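Local coordinates for protein putative oxidoreductase yhhX (Escherichia coli K-12, PDB 3F4L) that probably acts as an NADP-dependent oxidoreductase of the Gfo/Idh/MocA family, perhaps oxidising scyllo-inositol, at residues Ile8-Ser13 with Lys40-Ala45; Ser77-Ala82 with Leu102-Glu107; Glu107-Ala112 with Leu117-Tyr122. All coordinates share one frame; numbering follows the deposited sequence.

Overall arrangement
All three contacts lie in the Rossmann-fold domain and follow one another along the chain without nesting or crossing. Contact 1 comes first: the chain passes through helix 12-22 and strand 29-35, then brings residues 40-45 back to the loop after strand 3-8. Contact 2 closes around strand 91-94, setting helix 78-87 beside helix 102-115. Contact 3 starts on that same helix, sharing Glu-107, and closes a tight turn onto strand 119-121, at the far edge of the parallel sheet. Contacts 2 and 3, about 8 Å apart between centres, meet where Leu-108 packs on Phe-79 and Ala-82; Ile-8 touches Tyr-81, joining contacts 1 and 2.

Contact 1. Residues Ile8-Ser13 with Lys40-Ala45; sequences IGFGKS and KPEEQA
Phe-10 and Lys-40 bring the two backbones nearest, with their CA atoms 7.7 Å apart. Residues 8-13 leave strand 3-8, turn through Gly-9 and Gly-11, and enter helix 12-22 with Gly-11 at the N-cap; residues 41-44 curl into a short 3-10 turn.

Across this gap reaches the Phe-10 ring. Its CG stands anti to the backbone N (chi1 -170°), which carries CE2 out to the 3-10 turn. There CE2 meets Glu-42 CG at 3.4 Å and Glu-43 CG at 3.5 Å, both approaching obliquely, while Lys-40 CB lies at the ring edge, 4.0 Å from CD2. The two glutamates thus touch the ring with their methylenes. The carboxylate of Glu-43 turns instead to Arg-36, in a salt bridge.

A glycine-rich turn between the first strand and first helix is the usual dinucleotide-binding loop of a Rossmann fold, and here it probably holds the cofactor phosphates. The segment 40-45 follows the second strand, close to where such folds commonly receive the adenosine ribose.

Lys-40 runs alongside the loop, its methylenes CD and CE lying against Phe-10 O so closely that their placement is doubtful. This buried carbonyl oxygen has no polar partner in the model. Phe-10 N donates to a water 3.0 Å away; this water also neighbours Lys-40 NZ, at a distance short enough to be doubtful. Tyr-48 and Phe-53 add further aromatic contacts to the Phe-10 ring.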
loop_
_atom_site.group_PDB
_atom_site.type_symbol
_atom_site.label_atom_id
_atom_site.label_comp_id
_atom_site.label_asym_id
_atom_site.label_seq_id
_atom_site.Cartn_x
_atom_site.Cartn_y
_atom_site.Cartn_z
ATOM N N ILE A 8 30.973 -0.249 -23.877
ATOM C CA ILE A 8 31.123 -1.677 -24.087
ATOM C C ILE A 8 29.680 -2.114 -24.286
ATOM O O ILE A 8 28.901 -2.184 -23.326
ATOM C CB ILE A 8 31.675 -2.410 -22.854
ATOM C CG1 ILE A 8 33.004 -1.793 -22.412
ATOM C CG2 ILE A 8 31.850 -3.884 -23.180
ATOM C CD1 ILE A 8 34.051 -1.787 -23.467
ATOM N N GLY A 9 29.322 -2.381 -25.534
ATOM C CA GLY A 9 27.971 -2.790 -25.847
ATOM C C GLY A 9 27.284 -1.715 -26.665
ATOM O O GLY A 9 27.400 -0.521 -26.376
ATOM N N PHE A 10 26.570 -2.127 -27.703
ATOM C CA PHE A 10 25.873 -1.164 -28.539
ATOM C C PHE A 10 24.450 -1.635 -28.811
ATOM O O PHE A 10 24.044 -1.775 -29.957
ATOM C CB PHE A 10 26.626 -0.962 -29.858
ATOM C CG PHE A 10 26.109 0.187 -30.680
ATOM C CD1 PHE A 10 25.936 1.439 -30.108
ATOM C CD2 PHE A 10 25.827 0.025 -32.033
ATOM C CE1 PHE A 10 25.492 2.521 -30.869
ATOM C CE2 PHE A 10 25.385 1.100 -32.804
ATOM C CZ PHE A 10 25.218 2.351 -32.214
ATOM N N GLY A 11 23.707 -1.899 -27.745
ATOM C CA GLY A 11 22.336 -2.349 -27.897
ATOM C C GLY A 11 21.368 -1.191 -27.737
ATOM O O GLY A 11 21.741 -0.022 -27.897
ATOM N N LYS A 12 20.122 -1.516 -27.412
ATOM C CA LYS A 12 19.102 -0.497 -27.232
ATOM C C LYS A 12 19.389 0.449 -26.080
ATOM O O LYS A 12 19.189 1.654 -26.203
ATOM C CB LYS A 12 17.737 -1.151 -27.037
ATOM C CG LYS A 12 17.084 -1.567 -28.341
ATOM C CD LYS A 12 16.741 -0.331 -29.166
ATOM C CE LYS A 12 15.964 -0.681 -30.425
ATOM N NZ LYS A 12 15.553 0.544 -31.169
ATOM N N SER A 13 19.858 -0.086 -24.961
ATOM C CA SER A 13 20.144 0.771 -23.822
ATOM C C SER A 13 21.150 1.856 -24.209
ATOM O O SER A 13 20.975 3.017 -23.873
ATOM C CB SER A 13 20.696 -0.047 -22.657
ATOM O OG SER A 13 21.940 -0.619 -23.004
ATOM N N LYS A 40 26.617 -3.719 -35.897
ATOM C CA LYS A 40 25.182 -3.454 -35.874
ATOM C C LYS A 40 24.800 -2.422 -36.934
ATOM O O LYS A 40 25.580 -1.523 -37.243
ATOM C CB LYS A 40 24.762 -2.982 -34.479
ATOM C CG LYS A 40 25.062 -4.021 -33.414
ATOM C CD LYS A 40 24.385 -3.727 -32.100
ATOM C CE LYS A 40 24.717 -4.817 -31.095
ATOM N NZ LYS A 40 26.202 -4.961 -30.933
ATOM N N PRO A 41 23.587 -2.546 -37.504
ATOM C CA PRO A 41 23.060 -1.652 -38.542
ATOM C C PRO A 41 23.012 -0.192 -38.103
ATOM O O PRO A 41 23.299 0.715 -38.883
ATOM C CB PRO A 41 21.653 -2.194 -38.796
ATOM C CG PRO A 41 21.708 -3.611 -38.313
ATOM C CD PRO A 41 22.572 -3.531 -37.098
ATOM N N GLU A 42 22.636 0.024 -36.848
ATOM C CA GLU A 42 22.531 1.371 -36.306
ATOM C C GLU A 42 23.834 2.177 -36.374
ATOM O O GLU A 42 23.804 3.407 -36.329
ATOM C CB GLU A 42 21.994 1.305 -34.867
ATOM C CG GLU A 42 22.449 0.078 -34.082
ATOM C CD GLU A 42 21.288 -0.755 -33.533
ATOM O OE1 GLU A 42 21.354 -1.136 -32.336
ATOM O OE2 GLU A 42 20.325 -1.035 -34.295
ATOM N N GLU A 43 24.972 1.495 -36.504
ATOM C CA GLU A 43 26.258 2.189 -36.585
ATOM C C GLU A 43 26.335 3.133 -37.785
ATOM O O GLU A 43 27.167 4.033 -37.805
ATOM C CB GLU A 43 27.412 1.179 -36.657
ATOM C CG GLU A 43 27.486 0.266 -35.441
ATOM C CD GLU A 43 28.528 -0.839 -35.559
ATOM O OE1 GLU A 43 28.388 -1.847 -34.837
ATOM O OE2 GLU A 43 29.489 -0.704 -36.349
ATOM N N GLN A 44 25.465 2.936 -38.776
ATOM C CA GLN A 44 25.463 3.781 -39.977
ATOM C C GLN A 44 24.697 5.102 -39.859
ATOM O O GLN A 44 24.687 5.906 -40.801
ATOM C CB GLN A 44 24.915 3.004 -41.184
ATOM C CG GLN A 44 25.954 2.179 -41.942
ATOM C CD GLN A 44 25.452 1.704 -43.311
ATOM O OE1 GLN A 44 24.994 2.498 -44.137
ATOM N NE2 GLN A 44 25.549 0.407 -43.554
ATOM N N ALA A 45 24.047 5.329 -38.721
ATOM C CA ALA A 45 23.306 6.568 -38.530
ATOM C C ALA A 45 24.293 7.738 -38.539
ATOM O O ALA A 45 25.299 7.718 -37.840
ATOM C CB ALA A 45 22.542 6.529 -37.209
HETATM O O HOH W 1 26.503 -4.994 -28.444
#

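Contact 2. Residues Ser77-Ala82 with Leu102-Glu107; sequences SHFEYA and LAQAKE
Phe-79 and Gln-104 form the tight part of this contact, and their CA atoms, 7.1 Å apart, mark the closest approach of the two backbones. The phenyl ring stands with CG anti to the backbone N (chi1 174°), which points it at helix 102-115. Gln-104 lies over one face: its CG sits 4.2 Å from the ring centroid and 16° off the normal, a CH-pi contact. Farther along the same side chain the amide N continues across the same face to the root of the ring, NE2 3.1 Å from Phe-79 CG. Amide and ring planes are 52° apart, so the two cross obliquely and do not stack.

Both segments belong to the right-handed beta-alpha-beta succession of the Rossmann fold. Helix 78-87 leads into strand 91-94, helix 102-115 comes next, and the two lie side by side against the parallel sheet, with Leu-108 filling in beneath Phe-79.

The outer side is looser and more polar. Glu-107, a solvent-exposed residue, touches the ring through one carboxylate oxygen: OE2 comes in the ring plane to the edge, 3.4 Å from Phe-79 CZ, where it probably feels the weakly positive ring hydrogens. The carboxylate plane itself stands not far from perpendicular to the ring. A long, weak ion pair with Lys-83 gives OE2 a second, charged neighbour on helix 78-87.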
loop_
_atom_site.group_PDB
_atom_site.type_symbol
_atom_site.label_atom_id
_atom_site.label_comp_id
_atom_site.label_asym_id
_atom_site.label_seq_id
_atom_site.Cartn_x
_atom_site.Cartn_y
_atom_site.Cartn_z
ATOM N N SER A 77 27.997 -10.296 -17.982
ATOM C CA SER A 77 29.369 -9.920 -18.288
ATOM C C SER A 77 29.775 -8.597 -17.652
ATOM O O SER A 77 30.904 -8.140 -17.829
ATOM C CB SER A 77 29.575 -9.877 -19.810
ATOM O OG SER A 77 28.749 -8.910 -20.430
ATOM N N HIS A 78 28.864 -7.995 -16.890
ATOM C CA HIS A 78 29.153 -6.721 -16.241
ATOM C C HIS A 78 30.349 -6.768 -15.301
ATOM O O HIS A 78 31.220 -5.904 -15.360
ATOM C CB HIS A 78 27.929 -6.208 -15.473
ATOM C CG HIS A 78 26.831 -5.704 -16.354
ATOM N ND1 HIS A 78 25.701 -5.088 -15.855
ATOM C CD2 HIS A 78 26.683 -5.731 -17.700
ATOM C CE1 HIS A 78 24.905 -4.760 -16.857
ATOM N NE2 HIS A 78 25.476 -5.139 -17.986
ATOM N N PHE A 79 30.404 -7.766 -14.429
ATOM C CA PHE A 79 31.525 -7.845 -13.501
ATOM C C PHE A 79 32.852 -7.965 -14.241
ATOM O O PHE A 79 33.809 -7.238 -13.950
ATOM C CB PHE A 79 31.389 -9.044 -12.565
ATOM C CG PHE A 79 32.586 -9.246 -11.684
ATOM C CD1 PHE A 79 32.827 -8.388 -10.618
ATOM C CD2 PHE A 79 33.509 -10.255 -11.959
ATOM C CE1 PHE A 79 33.971 -8.528 -9.839
ATOM C CE2 PHE A 79 34.657 -10.403 -11.184
ATOM C CZ PHE A 79 34.887 -9.538 -10.123
ATOM N N GLU A 80 32.895 -8.890 -15.193
ATOM C CA GLU A 80 34.099 -9.145 -15.975
ATOM C C GLU A 80 34.603 -7.914 -16.722
ATOM O O GLU A 80 35.785 -7.583 -16.644
ATOM C CB GLU A 80 33.849 -10.292 -16.960
ATOM C CG GLU A 80 35.097 -10.785 -17.675
ATOM C CD GLU A 80 36.171 -11.286 -16.718
ATOM O OE1 GLU A 80 37.260 -11.682 -17.196
ATOM O OE2 GLU A 80 35.929 -11.283 -15.490
ATOM N N TYR A 81 33.721 -7.238 -17.450
ATOM C CA TYR A 81 34.129 -6.042 -18.178
ATOM C C TYR A 81 34.527 -4.901 -17.232
ATOM O O TYR A 81 35.495 -4.182 -17.489
ATOM C CB TYR A 81 33.013 -5.560 -19.111
ATOM C CG TYR A 81 32.894 -6.351 -20.393
ATOM C CD1 TYR A 81 34.000 -6.538 -21.224
ATOM C CD2 TYR A 81 31.677 -6.913 -20.780
ATOM C CE1 TYR A 81 33.895 -7.263 -22.407
ATOM C CE2 TYR A 81 31.562 -7.641 -21.965
ATOM C CZ TYR A 81 32.674 -7.809 -22.771
ATOM O OH TYR A 81 32.572 -8.515 -23.950
ATOM N N ALA A 82 33.771 -4.719 -16.152
ATOM C CA ALA A 82 34.072 -3.656 -15.193
ATOM C C ALA A 82 35.455 -3.861 -14.581
ATOM O O ALA A 82 36.241 -2.924 -14.481
ATOM C CB ALA A 82 33.015 -3.627 -14.092
ATOM N N LEU A 102 26.477 -9.453 -4.208
ATOM C CA LEU A 102 26.963 -8.466 -3.253
ATOM C C LEU A 102 28.487 -8.536 -3.119
ATOM O O LEU A 102 29.172 -7.509 -3.105
ATOM C CB LEU A 102 26.284 -8.715 -1.903
ATOM C CG LEU A 102 26.435 -7.723 -0.748
ATOM C CD1 LEU A 102 25.990 -6.335 -1.184
ATOM C CD2 LEU A 102 25.596 -8.211 0.438
ATOM N N ALA A 103 29.019 -9.752 -3.025
ATOM C CA ALA A 103 30.462 -9.938 -2.903
ATOM C C ALA A 103 31.206 -9.345 -4.112
ATOM O O ALA A 103 32.194 -8.630 -3.948
ATOM C CB ALA A 103 30.786 -11.429 -2.755
ATOM N N GLN A 104 30.737 -9.639 -5.324
ATOM C CA GLN A 104 31.387 -9.098 -6.516
ATOM C C GLN A 104 31.354 -7.574 -6.507
ATOM O O GLN A 104 32.314 -6.925 -6.924
ATOM C CB GLN A 104 30.713 -9.612 -7.789
ATOM C CG GLN A 104 31.086 -11.031 -8.144
ATOM C CD GLN A 104 30.326 -11.544 -9.343
ATOM O OE1 GLN A 104 29.129 -11.825 -9.262
ATOM N NE2 GLN A 104 31.013 -11.661 -10.471
ATOM N N ALA A 105 30.245 -7.008 -6.042
ATOM C CA ALA A 105 30.114 -5.558 -5.971
ATOM C C ALA A 105 31.179 -5.038 -5.014
ATOM O O ALA A 105 31.897 -4.086 -5.316
ATOM C CB ALA A 105 28.733 -5.177 -5.467
ATOM N N LYS A 106 31.285 -5.682 -3.858
ATOM C CA LYS A 106 32.265 -5.272 -2.865
ATOM C C LYS A 106 33.674 -5.376 -3.428
ATOM O O LYS A 106 34.531 -4.559 -3.110
ATOM C CB LYS A 106 32.127 -6.128 -1.602
ATOM C CG LYS A 106 30.810 -5.902 -0.872
ATOM C CD LYS A 106 30.752 -6.634 0.464
ATOM C CE LYS A 106 29.486 -6.254 1.207
ATOM N NZ LYS A 106 29.249 -7.065 2.427
ATOM N N GLU A 107 33.900 -6.377 -4.274
ATOM C CA GLU A 107 35.206 -6.593 -4.892
ATOM C C GLU A 107 35.531 -5.486 -5.899
ATOM O O GLU A 107 36.675 -5.041 -6.011
ATOM C CB GLU A 107 35.224 -7.945 -5.601
ATOM C CG GLU A 107 36.599 -8.386 -6.057
ATOM C CD GLU A 107 36.570 -9.753 -6.708
ATOM O OE1 GLU A 107 35.833 -10.632 -6.203
ATOM O OE2 GLU A 107 37.288 -9.954 -7.712
#

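Contact 3. Residues Glu107-Ala112 with Leu117-Tyr122; sequences ELFALA and LTVTPY
One backbone hydrogen bond ties the helix to the segment leading into the strand: Leu-117 N donates to Ala-112 O at 2.9 Å, with an N-H...O angle of 158°. A link over five residues at a helix C terminus is the spacing seen in Schellman motifs, and it turns the chain straight from helix 102-115 toward strand 119-121; the axes of 107-112 and 119-121 run roughly antiparallel, at 145°.

Apolar packing centres on Val-119, whose side chain points toward the helix while those of Thr-118 and Thr-120 point away. Its CG1 lies between the backbone N and carbonyl carbon (chi1 68°), and there it meets Phe-109 CD1 at 3.6 Å and Ala-112 CB at 3.7 Å. The other branch, CG2, faces Leu-108 CG at 4.3 Å.

Contacts of carbon with oxygen add to this. Phe-109 brings its ring edge to Val-119 O, with CE1 3.5 Å away, and Ala-112 CB lies at the same distance from Leu-117 O. Phe-98 and residues of helix 319-331 pack around the Phe-109 ring.

This is the second half of the beta-alpha-beta unit 91-121. Since Val-119 meets the helix through methyl groups while the strand's backbone pairs with strand 91-94, the hold between helix and edge strand is chiefly hydrophobic, with a directional bond only at the turn.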
loop_
_atom_site.group_PDB
_atom_site.type_symbol
_atom_site.label_atom_id
_atom_site.label_comp_id
_atom_site.label_asym_id
_atom_site.label_seq_id
_atom_site.Cartn_x
_atom_site.Cartn_y
_atom_site.Cartn_z
ATOM N N GLU A 107 33.900 -6.377 -4.274
ATOM C CA GLU A 107 35.206 -6.593 -4.892
ATOM C C GLU A 107 35.531 -5.486 -5.899
ATOM O O GLU A 107 36.675 -5.041 -6.011
ATOM C CB GLU A 107 35.224 -7.945 -5.601
ATOM C CG GLU A 107 36.599 -8.386 -6.057
ATOM C CD GLU A 107 36.570 -9.753 -6.708
ATOM O OE1 GLU A 107 35.833 -10.632 -6.203
ATOM O OE2 GLU A 107 37.288 -9.954 -7.712
ATOM N N LEU A 108 34.513 -5.049 -6.631
ATOM C CA LEU A 108 34.674 -3.992 -7.620
ATOM C C LEU A 108 35.060 -2.671 -6.935
ATOM O O LEU A 108 35.938 -1.951 -7.410
ATOM C CB LEU A 108 33.363 -3.833 -8.401
ATOM C CG LEU A 108 33.331 -3.986 -9.925
ATOM C CD1 LEU A 108 34.173 -5.160 -10.392
ATOM C CD2 LEU A 108 31.887 -4.153 -10.363
ATOM N N PHE A 109 34.409 -2.357 -5.817
ATOM C CA PHE A 109 34.704 -1.127 -5.089
ATOM C C PHE A 109 36.117 -1.146 -4.486
ATOM O O PHE A 109 36.827 -0.138 -4.523
ATOM C CB PHE A 109 33.665 -0.902 -3.983
ATOM C CG PHE A 109 32.293 -0.567 -4.493
ATOM C CD1 PHE A 109 32.093 0.547 -5.308
ATOM C CD2 PHE A 109 31.197 -1.337 -4.132
ATOM C CE1 PHE A 109 30.818 0.889 -5.750
ATOM C CE2 PHE A 109 29.918 -1.007 -4.566
ATOM C CZ PHE A 109 29.728 0.112 -5.379
ATOM N N ALA A 110 36.527 -2.290 -3.941
ATOM C CA ALA A 110 37.864 -2.408 -3.359
ATOM C C ALA A 110 38.926 -2.156 -4.432
ATOM O O ALA A 110 39.870 -1.387 -4.226
ATOM C CB ALA A 110 38.048 -3.784 -2.745
ATOM N N LEU A 111 38.761 -2.803 -5.581
ATOM C CA LEU A 111 39.689 -2.627 -6.689
ATOM C C LEU A 111 39.751 -1.159 -7.116
ATOM O O LEU A 111 40.833 -0.588 -7.259
ATOM C CB LEU A 111 39.255 -3.486 -7.877
ATOM C CG LEU A 111 40.046 -3.294 -9.175
ATOM C CD1 LEU A 111 41.533 -3.510 -8.910
ATOM C CD2 LEU A 111 39.543 -4.267 -10.232
ATOM N N ALA A 112 38.587 -0.545 -7.321
ATOM C CA ALA A 112 38.538 0.857 -7.734
ATOM C C ALA A 112 39.269 1.756 -6.742
ATOM O O ALA A 112 40.056 2.624 -7.130
ATOM C CB ALA A 112 37.085 1.312 -7.878
ATOM N N LEU A 117 40.247 5.032 -8.682
ATOM C CA LEU A 117 39.265 5.154 -9.750
ATOM C C LEU A 117 37.843 5.103 -9.213
ATOM O O LEU A 117 37.611 4.724 -8.066
ATOM C CB LEU A 117 39.451 4.032 -10.767
ATOM C CG LEU A 117 40.761 4.061 -11.554
ATOM C CD1 LEU A 117 40.886 2.802 -12.384
ATOM C CD2 LEU A 117 40.806 5.302 -12.435
ATOM N N THR A 118 36.899 5.476 -10.069
ATOM C CA THR A 118 35.490 5.462 -9.726
ATOM C C THR A 118 34.727 4.375 -10.484
ATOM O O THR A 118 34.808 4.294 -11.702
ATOM C CB THR A 118 34.816 6.804 -10.080
ATOM O OG1 THR A 118 35.387 7.858 -9.297
ATOM C CG2 THR A 118 33.309 6.725 -9.824
ATOM N N VAL A 119 34.005 3.532 -9.760
ATOM C CA VAL A 119 33.167 2.516 -10.397
ATOM C C VAL A 119 31.784 2.740 -9.785
ATOM O O VAL A 119 31.639 2.796 -8.567
ATOM C CB VAL A 119 33.653 1.074 -10.131
ATOM C CG1 VAL A 119 33.484 0.698 -8.656
ATOM C CG2 VAL A 119 32.889 0.115 -11.010
ATOM N N THR A 120 30.768 2.880 -10.624
ATOM C CA THR A 120 29.425 3.157 -10.127
ATOM C C THR A 120 28.334 2.665 -11.060
ATOM O O THR A 120 28.559 2.500 -12.256
ATOM C CB THR A 120 29.238 4.688 -9.940
ATOM O OG1 THR A 120 27.907 4.967 -9.491
ATOM C CG2 THR A 120 29.466 5.422 -11.264
ATOM N N PRO A 121 27.138 2.395 -10.516
ATOM C CA PRO A 121 26.032 1.934 -11.358
ATOM C C PRO A 121 25.409 3.164 -12.032
ATOM O O PRO A 121 25.713 4.299 -11.662
ATOM C CB PRO A 121 25.087 1.280 -10.355
ATOM C CG PRO A 121 25.269 2.144 -9.133
ATOM C CD PRO A 121 26.785 2.311 -9.086
ATOM N N TYR A 122 24.552 2.932 -13.021
ATOM C CA TYR A 122 23.874 3.996 -13.759
ATOM C C TYR A 122 22.465 4.114 -13.178
ATOM O O TYR A 122 21.570 3.377 -13.574
ATOM C CB TYR A 122 23.807 3.616 -15.251
ATOM C CG TYR A 122 23.136 4.611 -16.181
ATOM C CD1 TYR A 122 23.582 5.932 -16.276
ATOM C CD2 TYR A 122 22.088 4.217 -17.002
ATOM C CE1 TYR A 122 22.997 6.829 -17.173
ATOM C CE2 TYR A 122 21.495 5.105 -17.898
ATOM C CZ TYR A 122 21.957 6.403 -17.976
ATOM O OH TYR A 122 21.374 7.274 -18.857
#